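Local coordinates for oligopeptide-binding protein oppA (Lactococcus lactis, PDB 3DRF) that captures oligopeptides in a closing, Venus fly-trap-like cavity for uptake by the OppABCDF ABC transporter complex, at residues K324-D329 and D391-N396; V332-G337 and K374-Q379; K383-L388 and G400-D405; L411-R416 and Q431-I436. All coordinates share one frame; numbering follows the deposited sequence.

Contact 1. Residues K324-D329 and D391-N396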
loop_
_atom_site.group_PDB
_atom_site.type_symbol
_atom_site.label_atom_id
_atom_site.label_comp_id
_atom_site.label_asym_id
_atom_site.label_seq_id
_atom_site.Cartn_x
_atom_site.Cartn_y
_atom_site.Cartn_z
ATOM N N LYS A 324 19.536 -17.641 -7.165
ATOM C CA LYS A 324 19.587 -19.083 -7.426
ATOM C C LYS A 324 18.674 -19.780 -6.435
ATOM O O LYS A 324 18.863 -19.674 -5.289
ATOM C CB LYS A 324 21.024 -19.611 -7.329
ATOM C CG LYS A 324 21.838 -19.083 -8.447
ATOM C CD LYS A 324 23.240 -19.648 -8.518
ATOM C CE LYS A 324 24.033 -18.815 -9.501
ATOM N NZ LYS A 324 24.208 -17.516 -8.897
ATOM N N THR A 325 17.641 -20.440 -6.933
ATOM C CA THR A 325 16.634 -21.058 -6.069
ATOM C C THR A 325 15.753 -22.045 -6.889
ATOM O O THR A 325 15.534 -21.806 -8.019
ATOM C CB THR A 325 15.716 -19.957 -5.411
ATOM O OG1 THR A 325 14.603 -20.558 -4.765
ATOM C CG2 THR A 325 15.166 -18.895 -6.412
ATOM N N PRO A 326 15.211 -23.091 -6.258
ATOM C CA PRO A 326 14.229 -23.927 -6.956
ATOM C C PRO A 326 13.043 -23.120 -7.532
ATOM O O PRO A 326 12.421 -23.511 -8.470
ATOM C CB PRO A 326 13.776 -24.904 -5.856
ATOM C CG PRO A 326 15.035 -25.066 -4.984
ATOM C CD PRO A 326 15.497 -23.625 -4.907
ATOM N N LEU A 327 12.770 -21.972 -6.902
ATOM C CA LEU A 327 11.700 -21.081 -7.375
ATOM C C LEU A 327 11.948 -20.432 -8.721
ATOM O O LEU A 327 11.079 -19.838 -9.238
ATOM C CB LEU A 327 11.369 -20.015 -6.319
ATOM C CG LEU A 327 10.692 -20.637 -5.066
ATOM C CD1 LEU A 327 10.737 -19.600 -3.886
ATOM C CD2 LEU A 327 9.306 -21.131 -5.312
ATOM N N GLN A 328 13.158 -20.587 -9.267
ATOM C CA GLN A 328 13.436 -20.233 -10.657
ATOM C C GLN A 328 12.620 -21.110 -11.602
ATOM O O GLN A 328 12.459 -20.744 -12.687
ATOM C CB GLN A 328 14.929 -20.458 -10.979
ATOM C CG GLN A 328 15.929 -19.513 -10.319
ATOM C CD GLN A 328 17.396 -19.976 -10.543
ATOM O OE1 GLN A 328 17.913 -20.840 -9.886
ATOM N NE2 GLN A 328 18.050 -19.336 -11.490
ATOM N N ASP A 329 12.213 -22.288 -11.159
ATOM C CA ASP A 329 11.429 -23.243 -12.006
ATOM C C ASP A 329 9.952 -22.800 -11.968
ATOM O O ASP A 329 9.313 -22.884 -10.949
ATOM C CB ASP A 329 11.554 -24.703 -11.490
ATOM C CG ASP A 329 12.949 -25.362 -11.753
ATOM O OD1 ASP A 329 13.562 -25.020 -12.740
ATOM O OD2 ASP A 329 13.314 -26.275 -11.041
ATOM N N ASP A 391 8.515 -31.719 -14.091
ATOM C CA ASP A 391 9.699 -30.869 -14.028
ATOM C C ASP A 391 10.917 -31.542 -13.393
ATOM O O ASP A 391 11.873 -30.956 -13.180
ATOM C CB ASP A 391 9.357 -29.536 -13.286
ATOM C CG ASP A 391 10.347 -28.437 -13.546
ATOM O OD1 ASP A 391 10.707 -28.204 -14.655
ATOM O OD2 ASP A 391 10.850 -27.897 -12.598
ATOM N N GLY A 392 10.837 -32.826 -13.124
ATOM C CA GLY A 392 11.990 -33.547 -12.613
ATOM C C GLY A 392 12.232 -33.476 -11.118
ATOM O O GLY A 392 13.273 -33.764 -10.676
ATOM N N TRP A 393 11.248 -32.989 -10.372
ATOM C CA TRP A 393 11.351 -32.937 -8.917
ATOM C C TRP A 393 10.722 -34.257 -8.388
ATOM O O TRP A 393 9.585 -34.283 -8.079
ATOM C CB TRP A 393 10.642 -31.667 -8.390
ATOM C CG TRP A 393 11.437 -30.397 -8.579
ATOM C CD1 TRP A 393 11.297 -29.472 -9.570
ATOM C CD2 TRP A 393 12.547 -29.982 -7.789
ATOM N NE1 TRP A 393 12.248 -28.507 -9.438
ATOM C CE2 TRP A 393 13.035 -28.771 -8.360
ATOM C CE3 TRP A 393 13.195 -30.517 -6.677
ATOM C CZ2 TRP A 393 14.095 -28.090 -7.844
ATOM C CZ3 TRP A 393 14.267 -29.838 -6.155
ATOM C CH2 TRP A 393 14.704 -28.607 -6.754
ATOM N N LYS A 394 11.537 -35.302 -8.345
ATOM C CA LYS A 394 11.065 -36.656 -8.038
ATOM C C LYS A 394 10.936 -36.874 -6.553
ATOM O O LYS A 394 11.785 -36.529 -5.816
ATOM C CB LYS A 394 12.083 -37.638 -8.613
ATOM C CG LYS A 394 11.698 -39.118 -8.404
ATOM C CD LYS A 394 12.729 -40.044 -9.166
ATOM C CE LYS A 394 12.665 -41.496 -8.619
ATOM N NZ LYS A 394 11.363 -42.140 -8.866
ATOM N N LEU A 395 9.846 -37.452 -6.169
ATOM C CA LEU A 395 9.612 -37.776 -4.779
ATOM C C LEU A 395 10.562 -38.844 -4.212
ATOM O O LEU A 395 10.686 -39.913 -4.729
ATOM C CB LEU A 395 8.157 -38.243 -4.633
ATOM C CG LEU A 395 7.635 -38.446 -3.228
ATOM C CD1 LEU A 395 7.552 -37.100 -2.435
ATOM C CD2 LEU A 395 6.237 -38.980 -3.310
ATOM N N ASN A 396 11.214 -38.506 -3.120
ATOM C CA ASN A 396 11.929 -39.483 -2.320
ATOM C C ASN A 396 10.930 -40.083 -1.336
ATOM O O ASN A 396 10.511 -39.445 -0.392
ATOM C CB ASN A 396 13.096 -38.797 -1.579
ATOM C CG ASN A 396 13.944 -39.766 -0.759
ATOM O OD1 ASN A 396 13.522 -40.795 -0.335
ATOM N ND2 ASN A 396 15.153 -39.389 -0.534
HETATM O O HOH W 1 12.925 -26.757 -15.175
#

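Contact 2. Residues V332-G337 and K374-Q379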
loop_
_atom_site.group_PDB
_atom_site.type_symbol
_atom_site.label_atom_id
_atom_site.label_comp_id
_atom_site.label_asym_id
_atom_site.label_seq_id
_atom_site.Cartn_x
_atom_site.Cartn_y
_atom_site.Cartn_z
ATOM N N VAL A 332 7.509 -25.166 -10.310
ATOM C CA VAL A 332 7.542 -25.086 -8.832
ATOM C C VAL A 332 6.662 -23.941 -8.268
ATOM O O VAL A 332 5.923 -24.112 -7.398
ATOM C CB VAL A 332 9.003 -24.979 -8.338
ATOM C CG1 VAL A 332 9.065 -24.859 -6.797
ATOM C CG2 VAL A 332 9.778 -26.273 -8.761
ATOM N N ARG A 333 6.836 -22.775 -8.860
ATOM C CA ARG A 333 6.028 -21.577 -8.466
ATOM C C ARG A 333 4.531 -21.845 -8.596
ATOM O O ARG A 333 3.787 -21.566 -7.749
ATOM C CB ARG A 333 6.403 -20.325 -9.338
ATOM C CG ARG A 333 7.892 -19.904 -9.079
ATOM C CD ARG A 333 8.234 -18.499 -9.656
ATOM N NE ARG A 333 7.881 -18.359 -11.092
ATOM C CZ ARG A 333 8.716 -18.599 -12.099
ATOM N NH1 ARG A 333 9.936 -19.054 -11.879
ATOM N NH2 ARG A 333 8.334 -18.424 -13.359
ATOM N N GLN A 334 4.151 -22.434 -9.726
ATOM C CA GLN A 334 2.750 -22.745 -9.985
ATOM C C GLN A 334 2.225 -23.822 -9.016
ATOM O O GLN A 334 1.174 -23.680 -8.453
ATOM C CB GLN A 334 2.580 -23.235 -11.441
ATOM C CG GLN A 334 2.791 -22.098 -12.523
ATOM C CD GLN A 334 2.682 -22.633 -13.922
ATOM O OE1 GLN A 334 2.620 -23.803 -14.106
ATOM N NE2 GLN A 334 2.596 -21.754 -14.886
ATOM N N ALA A 335 3.044 -24.856 -8.801
ATOM C CA ALA A 335 2.642 -25.995 -7.942
ATOM C C ALA A 335 2.360 -25.515 -6.496
ATOM O O ALA A 335 1.414 -25.882 -5.892
ATOM C CB ALA A 335 3.724 -27.154 -7.972
ATOM N N ILE A 336 3.251 -24.661 -6.010
ATOM C CA ILE A 336 3.145 -24.158 -4.630
ATOM C C ILE A 336 1.846 -23.308 -4.483
ATOM O O ILE A 336 1.200 -23.340 -3.511
ATOM C CB ILE A 336 4.450 -23.448 -4.241
ATOM C CG1 ILE A 336 5.554 -24.503 -4.062
ATOM C CG2 ILE A 336 4.280 -22.588 -2.915
ATOM C CD1 ILE A 336 6.989 -23.911 -3.872
ATOM N N GLY A 337 1.493 -22.587 -5.552
ATOM C CA GLY A 337 0.205 -21.870 -5.617
ATOM C C GLY A 337 -1.026 -22.801 -5.633
ATOM O O GLY A 337 -1.911 -22.626 -4.897
ATOM N N LYS A 374 -8.717 -16.986 -14.534
ATOM C CA LYS A 374 -8.551 -18.083 -13.597
ATOM C C LYS A 374 -7.153 -17.993 -12.985
ATOM O O LYS A 374 -6.168 -17.833 -13.644
ATOM C CB LYS A 374 -8.676 -19.414 -14.302
ATOM C CG LYS A 374 -9.935 -19.589 -15.109
ATOM C CD LYS A 374 -11.207 -19.357 -14.296
ATOM C CE LYS A 374 -12.493 -19.534 -15.151
ATOM N NZ LYS A 374 -13.610 -18.922 -14.459
ATOM N N GLY A 375 -7.145 -18.125 -11.681
ATOM C CA GLY A 375 -5.932 -18.100 -10.897
ATOM C C GLY A 375 -5.806 -19.365 -10.046
ATOM O O GLY A 375 -6.038 -20.443 -10.511
ATOM N N TYR A 376 -5.497 -19.166 -8.788
ATOM C CA TYR A 376 -5.138 -20.245 -7.834
ATOM C C TYR A 376 -6.185 -20.299 -6.735
ATOM O O TYR A 376 -5.943 -20.814 -5.672
ATOM C CB TYR A 376 -3.681 -20.032 -7.273
ATOM C CG TYR A 376 -2.637 -20.044 -8.385
ATOM C CD1 TYR A 376 -1.961 -21.221 -8.756
ATOM C CD2 TYR A 376 -2.400 -18.887 -9.141
ATOM C CE1 TYR A 376 -1.057 -21.210 -9.808
ATOM C CE2 TYR A 376 -1.502 -18.893 -10.171
ATOM C CZ TYR A 376 -0.847 -20.051 -10.513
ATOM O OH TYR A 376 0.034 -20.095 -11.546
ATOM N N GLU A 377 -7.363 -19.784 -7.050
ATOM C CA GLU A 377 -8.461 -19.710 -6.067
ATOM C C GLU A 377 -9.101 -21.077 -5.682
ATOM O O GLU A 377 -9.828 -21.157 -4.744
ATOM C CB GLU A 377 -9.541 -18.706 -6.539
ATOM C CG GLU A 377 -10.279 -19.096 -7.845
ATOM C CD GLU A 377 -9.583 -18.684 -9.154
ATOM O OE1 GLU A 377 -8.488 -18.241 -9.108
ATOM O OE2 GLU A 377 -10.168 -18.886 -10.207
ATOM N N LYS A 378 -8.796 -22.104 -6.480
ATOM C CA LYS A 378 -9.237 -23.478 -6.206
ATOM C C LYS A 378 -8.019 -24.364 -5.978
ATOM O O LYS A 378 -7.145 -24.408 -6.766
ATOM C CB LYS A 378 -10.052 -24.011 -7.406
ATOM C CG LYS A 378 -10.539 -25.433 -7.273
ATOM C CD LYS A 378 -11.434 -25.756 -8.421
ATOM C CE LYS A 378 -12.005 -27.220 -8.320
ATOM N NZ LYS A 378 -12.644 -27.470 -7.006
ATOM N N GLN A 379 -8.008 -25.056 -4.840
ATOM C CA GLN A 379 -6.914 -25.980 -4.544
ATOM C C GLN A 379 -6.879 -27.084 -5.622
ATOM O O GLN A 379 -7.899 -27.560 -6.011
ATOM C CB GLN A 379 -7.082 -26.609 -3.149
ATOM C CG GLN A 379 -5.834 -27.460 -2.766
ATOM C CD GLN A 379 -5.955 -28.094 -1.367
ATOM O OE1 GLN A 379 -5.015 -28.179 -0.645
ATOM N NE2 GLN A 379 -7.113 -28.557 -1.055
#

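Contact 3. Residues K383-L388 and G400-D405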
loop_
_atom_site.group_PDB
_atom_site.type_symbol
_atom_site.label_atom_id
_atom_site.label_comp_id
_atom_site.label_asym_id
_atom_site.label_seq_id
_atom_site.Cartn_x
_atom_site.Cartn_y
_atom_site.Cartn_z
ATOM N N LYS A 383 -2.844 -31.423 -9.730
ATOM C CA LYS A 383 -2.090 -30.607 -10.711
ATOM C C LYS A 383 -0.704 -30.205 -10.202
ATOM O O LYS A 383 0.226 -30.254 -10.899
ATOM C CB LYS A 383 -2.910 -29.363 -11.114
ATOM C CG LYS A 383 -2.225 -28.491 -12.163
ATOM C CD LYS A 383 -3.208 -27.458 -12.737
ATOM C CE LYS A 383 -2.546 -26.758 -13.892
ATOM N NZ LYS A 383 -3.377 -25.746 -14.589
ATOM N N ALA A 384 -0.637 -29.807 -8.939
ATOM C CA ALA A 384 0.624 -29.464 -8.322
ATOM C C ALA A 384 1.620 -30.610 -8.372
ATOM O O ALA A 384 2.700 -30.431 -8.794
ATOM C CB ALA A 384 0.380 -29.029 -6.871
ATOM N N ASN A 385 1.195 -31.792 -7.930
ATOM C CA ASN A 385 2.061 -32.988 -7.994
ATOM C C ASN A 385 2.491 -33.336 -9.448
ATOM O O ASN A 385 3.615 -33.658 -9.663
ATOM C CB ASN A 385 1.363 -34.191 -7.275
ATOM C CG ASN A 385 1.495 -34.134 -5.737
ATOM O OD1 ASN A 385 2.526 -34.013 -5.214
ATOM N ND2 ASN A 385 0.382 -34.298 -5.076
ATOM N N LYS A 386 1.570 -33.238 -10.389
ATOM C CA LYS A 386 1.858 -33.492 -11.815
ATOM C C LYS A 386 2.939 -32.516 -12.322
ATOM O O LYS A 386 3.846 -32.919 -12.948
ATOM C CB LYS A 386 0.565 -33.380 -12.629
ATOM C CG LYS A 386 0.758 -33.650 -14.124
ATOM C CD LYS A 386 -0.607 -33.618 -14.842
ATOM C CE LYS A 386 -0.523 -33.751 -16.318
ATOM N NZ LYS A 386 -0.373 -32.506 -16.858
ATOM N N LEU A 387 2.774 -31.214 -12.023
ATOM C CA LEU A 387 3.719 -30.182 -12.448
ATOM C C LEU A 387 5.122 -30.486 -11.950
ATOM O O LEU A 387 6.063 -30.328 -12.651
ATOM C CB LEU A 387 3.272 -28.792 -11.946
ATOM C CG LEU A 387 2.096 -28.197 -12.730
ATOM C CD1 LEU A 387 1.498 -27.052 -11.947
ATOM C CD2 LEU A 387 2.582 -27.599 -14.100
ATOM N N LEU A 388 5.211 -30.920 -10.699
ATOM C CA LEU A 388 6.505 -31.206 -10.081
ATOM C C LEU A 388 7.131 -32.483 -10.681
ATOM O O LEU A 388 8.281 -32.495 -10.953
ATOM C CB LEU A 388 6.350 -31.314 -8.535
ATOM C CG LEU A 388 6.045 -29.923 -7.893
ATOM C CD1 LEU A 388 5.666 -30.146 -6.417
ATOM C CD2 LEU A 388 7.268 -29.015 -8.066
ATOM N N GLY A 400 9.610 -38.383 2.073
ATOM C CA GLY A 400 8.368 -37.698 1.704
ATOM C C GLY A 400 8.510 -36.351 0.980
ATOM O O GLY A 400 7.550 -35.706 0.767
ATOM N N TYR A 401 9.730 -36.027 0.624
ATOM C CA TYR A 401 9.987 -34.767 -0.083
ATOM C C TYR A 401 10.703 -35.019 -1.410
ATOM O O TYR A 401 11.392 -36.007 -1.596
ATOM C CB TYR A 401 10.796 -33.809 0.800
ATOM C CG TYR A 401 10.072 -33.435 2.083
ATOM C CD1 TYR A 401 8.948 -32.639 2.070
ATOM C CD2 TYR A 401 10.479 -33.941 3.288
ATOM C CE1 TYR A 401 8.304 -32.275 3.231
ATOM C CE2 TYR A 401 9.833 -33.620 4.435
ATOM C CZ TYR A 401 8.734 -32.801 4.401
ATOM O OH TYR A 401 8.045 -32.460 5.568
ATOM N N ARG A 402 10.507 -34.069 -2.305
ATOM C CA ARG A 402 11.058 -34.134 -3.657
ATOM C C ARG A 402 12.480 -33.619 -3.767
ATOM O O ARG A 402 12.896 -32.843 -2.953
ATOM C CB ARG A 402 10.149 -33.367 -4.615
ATOM C CG ARG A 402 8.713 -34.002 -4.758
ATOM C CD ARG A 402 7.830 -33.071 -5.589
ATOM N NE ARG A 402 6.464 -33.607 -5.715
ATOM C CZ ARG A 402 6.091 -34.534 -6.583
ATOM N NH1 ARG A 402 6.960 -34.970 -7.447
ATOM N NH2 ARG A 402 4.844 -34.932 -6.661
ATOM N N GLU A 403 13.185 -34.123 -4.784
ATOM C CA GLU A 403 14.587 -33.795 -5.024
ATOM C C GLU A 403 14.833 -33.708 -6.544
ATOM O O GLU A 403 14.200 -34.343 -7.301
ATOM C CB GLU A 403 15.500 -34.894 -4.460
ATOM C CG GLU A 403 15.318 -35.219 -2.972
ATOM C CD GLU A 403 16.210 -36.347 -2.489
ATOM O OE1 GLU A 403 17.040 -36.764 -3.281
ATOM O OE2 GLU A 403 16.077 -36.730 -1.389
ATOM N N LYS A 404 15.819 -32.911 -6.915
ATOM C CA LYS A 404 16.262 -32.796 -8.290
ATOM C C LYS A 404 17.782 -32.777 -8.274
ATOM O O LYS A 404 18.360 -31.873 -7.723
ATOM C CB LYS A 404 15.717 -31.536 -8.944
ATOM C CG LYS A 404 16.156 -31.413 -10.437
ATOM C CD LYS A 404 15.740 -30.110 -11.057
ATOM C CE LYS A 404 14.300 -30.199 -11.481
ATOM N NZ LYS A 404 13.854 -29.054 -12.390
ATOM N N ASP A 405 18.385 -33.802 -8.861
ATOM C CA ASP A 405 19.825 -33.984 -8.886
ATOM C C ASP A 405 20.426 -33.800 -7.507
ATOM O O ASP A 405 21.395 -33.095 -7.348
ATOM C CB ASP A 405 20.461 -33.007 -9.875
ATOM C CG ASP A 405 21.928 -33.383 -10.208
ATOM O OD1 ASP A 405 22.318 -34.579 -10.153
ATOM O OD2 ASP A 405 22.675 -32.439 -10.478
#

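Contact 4. Residues L411-R416 and Q431-I436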
loop_
_atom_site.group_PDB
_atom_site.type_symbol
_atom_site.label_atom_id
_atom_site.label_comp_id
_atom_site.label_asym_id
_atom_site.label_seq_id
_atom_site.Cartn_x
_atom_site.Cartn_y
_atom_site.Cartn_z
ATOM N N LEU A 411 12.270 -24.973 1.441
ATOM C CA LEU A 411 12.114 -23.501 1.346
ATOM C C LEU A 411 11.779 -22.900 2.707
ATOM O O LEU A 411 11.171 -23.497 3.533
ATOM C CB LEU A 411 10.997 -23.124 0.334
ATOM C CG LEU A 411 11.210 -23.730 -1.078
ATOM C CD1 LEU A 411 9.938 -23.579 -1.947
ATOM C CD2 LEU A 411 12.348 -23.063 -1.769
ATOM N N VAL A 412 12.162 -21.644 2.831
ATOM C CA VAL A 412 11.868 -20.855 4.024
ATOM C C VAL A 412 10.685 -19.924 3.764
ATOM O O VAL A 412 10.709 -19.144 2.860
ATOM C CB VAL A 412 13.118 -20.008 4.433
ATOM C CG1 VAL A 412 12.742 -19.033 5.552
ATOM C CG2 VAL A 412 14.316 -20.916 4.836
ATOM N N TYR A 413 9.717 -20.001 4.653
ATOM C CA TYR A 413 8.482 -19.204 4.573
ATOM C C TYR A 413 8.502 -18.139 5.663
ATOM O O TYR A 413 8.356 -18.435 6.831
ATOM C CB TYR A 413 7.313 -20.122 4.823
ATOM C CG TYR A 413 5.865 -19.540 4.812
ATOM C CD1 TYR A 413 5.527 -18.324 4.185
ATOM C CD2 TYR A 413 4.821 -20.256 5.415
ATOM C CE1 TYR A 413 4.207 -17.874 4.189
ATOM C CE2 TYR A 413 3.558 -19.827 5.403
ATOM C CZ TYR A 413 3.256 -18.618 4.789
ATOM O OH TYR A 413 1.979 -18.148 4.754
ATOM N N ALA A 414 8.701 -16.902 5.239
ATOM C CA ALA A 414 8.656 -15.740 6.156
ATOM C C ALA A 414 7.176 -15.301 6.419
ATOM O O ALA A 414 6.730 -14.281 5.965
ATOM C CB ALA A 414 9.489 -14.551 5.591
ATOM N N ALA A 415 6.422 -16.141 7.095
ATOM C CA ALA A 415 5.058 -15.840 7.474
ATOM C C ALA A 415 5.078 -14.762 8.565
ATOM O O ALA A 415 5.971 -14.667 9.375
ATOM C CB ALA A 415 4.350 -17.118 7.957
ATOM N N ARG A 416 4.035 -13.949 8.517
ATOM C CA ARG A 416 3.895 -12.789 9.393
ATOM C C ARG A 416 2.964 -13.026 10.595
ATOM O O ARG A 416 2.073 -13.813 10.549
ATOM C CB ARG A 416 3.359 -11.603 8.575
ATOM C CG ARG A 416 4.202 -11.275 7.316
ATOM C CD ARG A 416 3.836 -9.920 6.729
ATOM N NE ARG A 416 2.475 -9.900 6.292
ATOM C CZ ARG A 416 1.916 -8.857 5.731
ATOM N NH1 ARG A 416 2.584 -7.760 5.585
ATOM N NH2 ARG A 416 0.666 -8.899 5.413
ATOM N N GLN A 431 1.484 -27.789 5.895
ATOM C CA GLN A 431 0.866 -29.098 5.745
ATOM C C GLN A 431 0.428 -29.347 4.302
ATOM O O GLN A 431 0.661 -30.388 3.801
ATOM C CB GLN A 431 -0.335 -29.201 6.701
ATOM C CG GLN A 431 -1.175 -30.446 6.525
ATOM C CD GLN A 431 -2.542 -30.368 7.202
ATOM O OE1 GLN A 431 -2.941 -29.371 7.781
ATOM N NE2 GLN A 431 -3.248 -31.487 7.146
ATOM N N GLN A 432 -0.164 -28.374 3.617
ATOM C CA GLN A 432 -0.528 -28.592 2.216
ATOM C C GLN A 432 0.733 -28.793 1.337
ATOM O O GLN A 432 0.750 -29.629 0.475
ATOM C CB GLN A 432 -1.387 -27.424 1.646
ATOM C CG GLN A 432 -2.633 -27.049 2.465
ATOM C CD GLN A 432 -3.500 -28.260 2.845
ATOM O OE1 GLN A 432 -3.894 -29.020 2.021
ATOM N NE2 GLN A 432 -3.761 -28.380 4.106
ATOM N N TRP A 433 1.772 -28.026 1.601
ATOM C CA TRP A 433 2.997 -28.147 0.842
ATOM C C TRP A 433 3.696 -29.518 1.064
ATOM O O TRP A 433 4.227 -30.064 0.164
ATOM C CB TRP A 433 3.881 -26.917 1.182
ATOM C CG TRP A 433 3.301 -25.642 0.527
ATOM C CD1 TRP A 433 2.643 -25.580 -0.620
ATOM C CD2 TRP A 433 3.291 -24.322 1.070
ATOM N NE1 TRP A 433 2.241 -24.303 -0.893
ATOM C CE2 TRP A 433 2.632 -23.503 0.137
ATOM C CE3 TRP A 433 3.808 -23.751 2.222
ATOM C CZ2 TRP A 433 2.465 -22.124 0.324
ATOM C CZ3 TRP A 433 3.629 -22.350 2.434
ATOM C CH2 TRP A 433 2.943 -21.563 1.492
ATOM N N LYS A 434 3.603 -30.024 2.279
ATOM C CA LYS A 434 4.097 -31.385 2.551
ATOM C C LYS A 434 3.350 -32.424 1.679
ATOM O O LYS A 434 3.961 -33.344 1.210
ATOM C CB LYS A 434 3.982 -31.674 4.041
ATOM C CG LYS A 434 4.488 -33.094 4.427
ATOM C CD LYS A 434 4.478 -33.250 5.941
ATOM C CE LYS A 434 5.092 -34.612 6.410
ATOM N NZ LYS A 434 4.785 -34.840 7.859
ATOM N N LYS A 435 2.052 -32.242 1.476
ATOM C CA LYS A 435 1.283 -33.134 0.580
ATOM C C LYS A 435 1.842 -33.183 -0.832
ATOM O O LYS A 435 1.676 -34.175 -1.502
ATOM C CB LYS A 435 -0.211 -32.760 0.499
ATOM C CG LYS A 435 -0.986 -32.799 1.834
ATOM C CD LYS A 435 -2.420 -32.237 1.631
ATOM C CE LYS A 435 -3.192 -32.189 2.912
ATOM N NZ LYS A 435 -4.520 -31.700 2.648
ATOM N N ILE A 436 2.484 -32.124 -1.288
ATOM C CA ILE A 436 3.096 -32.127 -2.648
ATOM C C ILE A 436 4.616 -32.297 -2.641
ATOM O O ILE A 436 5.242 -32.092 -3.603
ATOM C CB ILE A 436 2.707 -30.882 -3.511
ATOM C CG1 ILE A 436 3.233 -29.585 -2.853
ATOM C CG2 ILE A 436 1.114 -30.828 -3.747
ATOM C CD1 ILE A 436 3.262 -28.364 -3.791
#

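Contact 1. Residues K324-D329 and D391-N396
Trp393 gives its indole N-H to the carboxylate of Asp329, with NE1 and OD2 2.9 Å apart and an N-H...O angle of 157°. The acceptor lies nearly in the indole plane, whereas NE1 meets OD2 on its anti side, 22° out of the carboxylate plane. Farther along the indole, the benzo part carries an apolar contact: CZ2 of Trp393 is 3.8 Å from Pro326 CB, and its neighbour CH2 also reaches the proline CG. The indole thus reaches from Pro326, at the start of the 3-10 turn 326-328, to Asp329 just after it.

Asp391 brings a second carboxylate up to the first at an oblique angle, its OD2 3.3 Å from Asp329 OD2 and its plane turned 84° from the other; its CG swings opposite the backbone N, beside the carbonyl carbon, which turns it to Asp329. Lys404 forms salt bridges to both of these oxygens, which probably offsets the repulsion, and a water donates to OD1 of Asp329 and OD1 of Asp391. Behind this shell, Gly392 completes the Schellman motif ending helix 381-390, and Thr325 OG1 accepts from Leu327 N in an ST turn. The contact ties the entry to helix 330-339 to the exit of helix 381-390, with Leu409 of strand 407-414 packed against both Pro326 and Trp393.

Contact 2. Residues V332-G337 and K374-Q379
Tyr376 lies against helix 330-339 through van der Waals contacts, and its ring meets backbone as much as side chain. Its CG lies opposite the carbonyl carbon, beside the backbone N (chi1 -60°), which sends the ring toward the helix. CD1 of Tyr376 is 3.6 Å from the carbonyl carbon of Gly337, and CE1 sits 3.6 Å from Gln334 O. The close fit depends on Gly337: a CB there would collide with the ring. At the far end of the ring, Gln334 CG comes within 3.5 Å of Tyr376 OH, the amide plane turned 47° from the ring.

The polar ends find their partners elsewhere, the phenol OH at Asn531 O and Gln334 NE2 at Lys532 O, both on helix 516-533. Cutting the side chain of Tyr376 back to an alanine here is likely to open a gap beside Gly337 and leave Asn531 O without its phenol partner. Within the loop, Glu377 OE1 uses its syn lone pair to accept from Gly375 N, 2.9 Å away, a bond between the two residues that flank the tyrosine. The loop that leads into helix 381-390 is thereby packed on helix 330-339, close to the end of helix 516-533.

Contact 3. Residues K383-L388 and G400-D405
The guanidinium of Arg402 lies with one face against Leu388, whose CB stands 3.5 Å above the plane and offset toward the rim, while Asn385 OD1 approaches its edge. The edge contact is a hydrogen bond from NH2 of Arg402 to OD1 of Asn385, 2.9 Å long with an N-H...O angle of 165°. OD1 is almost in the guanidinium plane, but the donor is tilted from the carbonyl plane of the amide, and the two groups are turned 40° apart. Leu388 also crosses the arm of the arginine obliquely, its CD1 3.7 Å from Arg402 CD and 3.6 Å from Arg402 NE.

A chain extended from CG to NE carries the guanidinium from the strand to the helix. Other bonds fix its orientation: NH1 binds Trp393 O and forms a salt bridge with Asp389, and NE donates to Ile436 O. The buried charge is thus gripped by bonds at each of its three nitrogens. A leucine in place of Arg402 would probably leave Asp389 without this charged mate and strip Asn385 OD1, Trp393 O and Ile436 O of their donor. Strand 401-404 is joined in this way to helix 381-390, whose Leu388 also packs on Val332 and Ala335 of helix 330-339, and to the chain just beyond helix 422-435.

Contact 4. Residues L411-R416 and Q431-I436
Strand 407-414 and helix 422-435 are the first two elements of a beta-alpha-beta unit that continues into the parallel strand 439-442, and Ala414 is the centre of an inverse gamma turn. Tyr413 and Trp433 meet across this unit as a T-shaped (edge-to-face) pair, their six-membered rings 5.4 Å apart between centroids and inclined at 80°. The tryptophan supplies the edge, and its CZ3 touches the tyrosine at CD2, 3.8 Å away, and at CE2. The Tyr413 ring is carried opposite its backbone N (chi1 179°) and turned about CB-CG (chi2 21°) to put one face to the indole. Val440 of strand 439-442 touches both residues.

Each polar end is secured outside the pair: Tyr413 OH bonds Asp470 OD2 on strand 468-474, and Trp433 NE1 bonds Ile336 O on helix 330-339, which ties both neighbouring elements to this aromatic contact. Arg416, just past the turn, makes a weak hydrogen bond to the backbone of the bound peptide. The second face of the phenol ring is filled by Ala415, whose CB stands 3.6 Å above the centre of the Tyr413 ring.

In the fold
The four contacts lie on one side of the chain's centre and form a continuous patch of the fold. Contacts 1 and 3 are the closest, with centres about 7 Å apart; their segments alternate along the chain and share the hairpin 394-396/401-404. Contact 2 falls, in sequence, between the two halves of contact 1, whereas contact 4 follows all the others. Its centre is about 14 Å from those of contacts 2 and 3. Helices 330-339, 381-390 and 422-435 pack beside the mixed sheet containing strands 394-396, 401-404 and 407-414. This helix-and-sheet packing links the outlying hairpin to strand 407-414, after which the chain reaches the bound peptide.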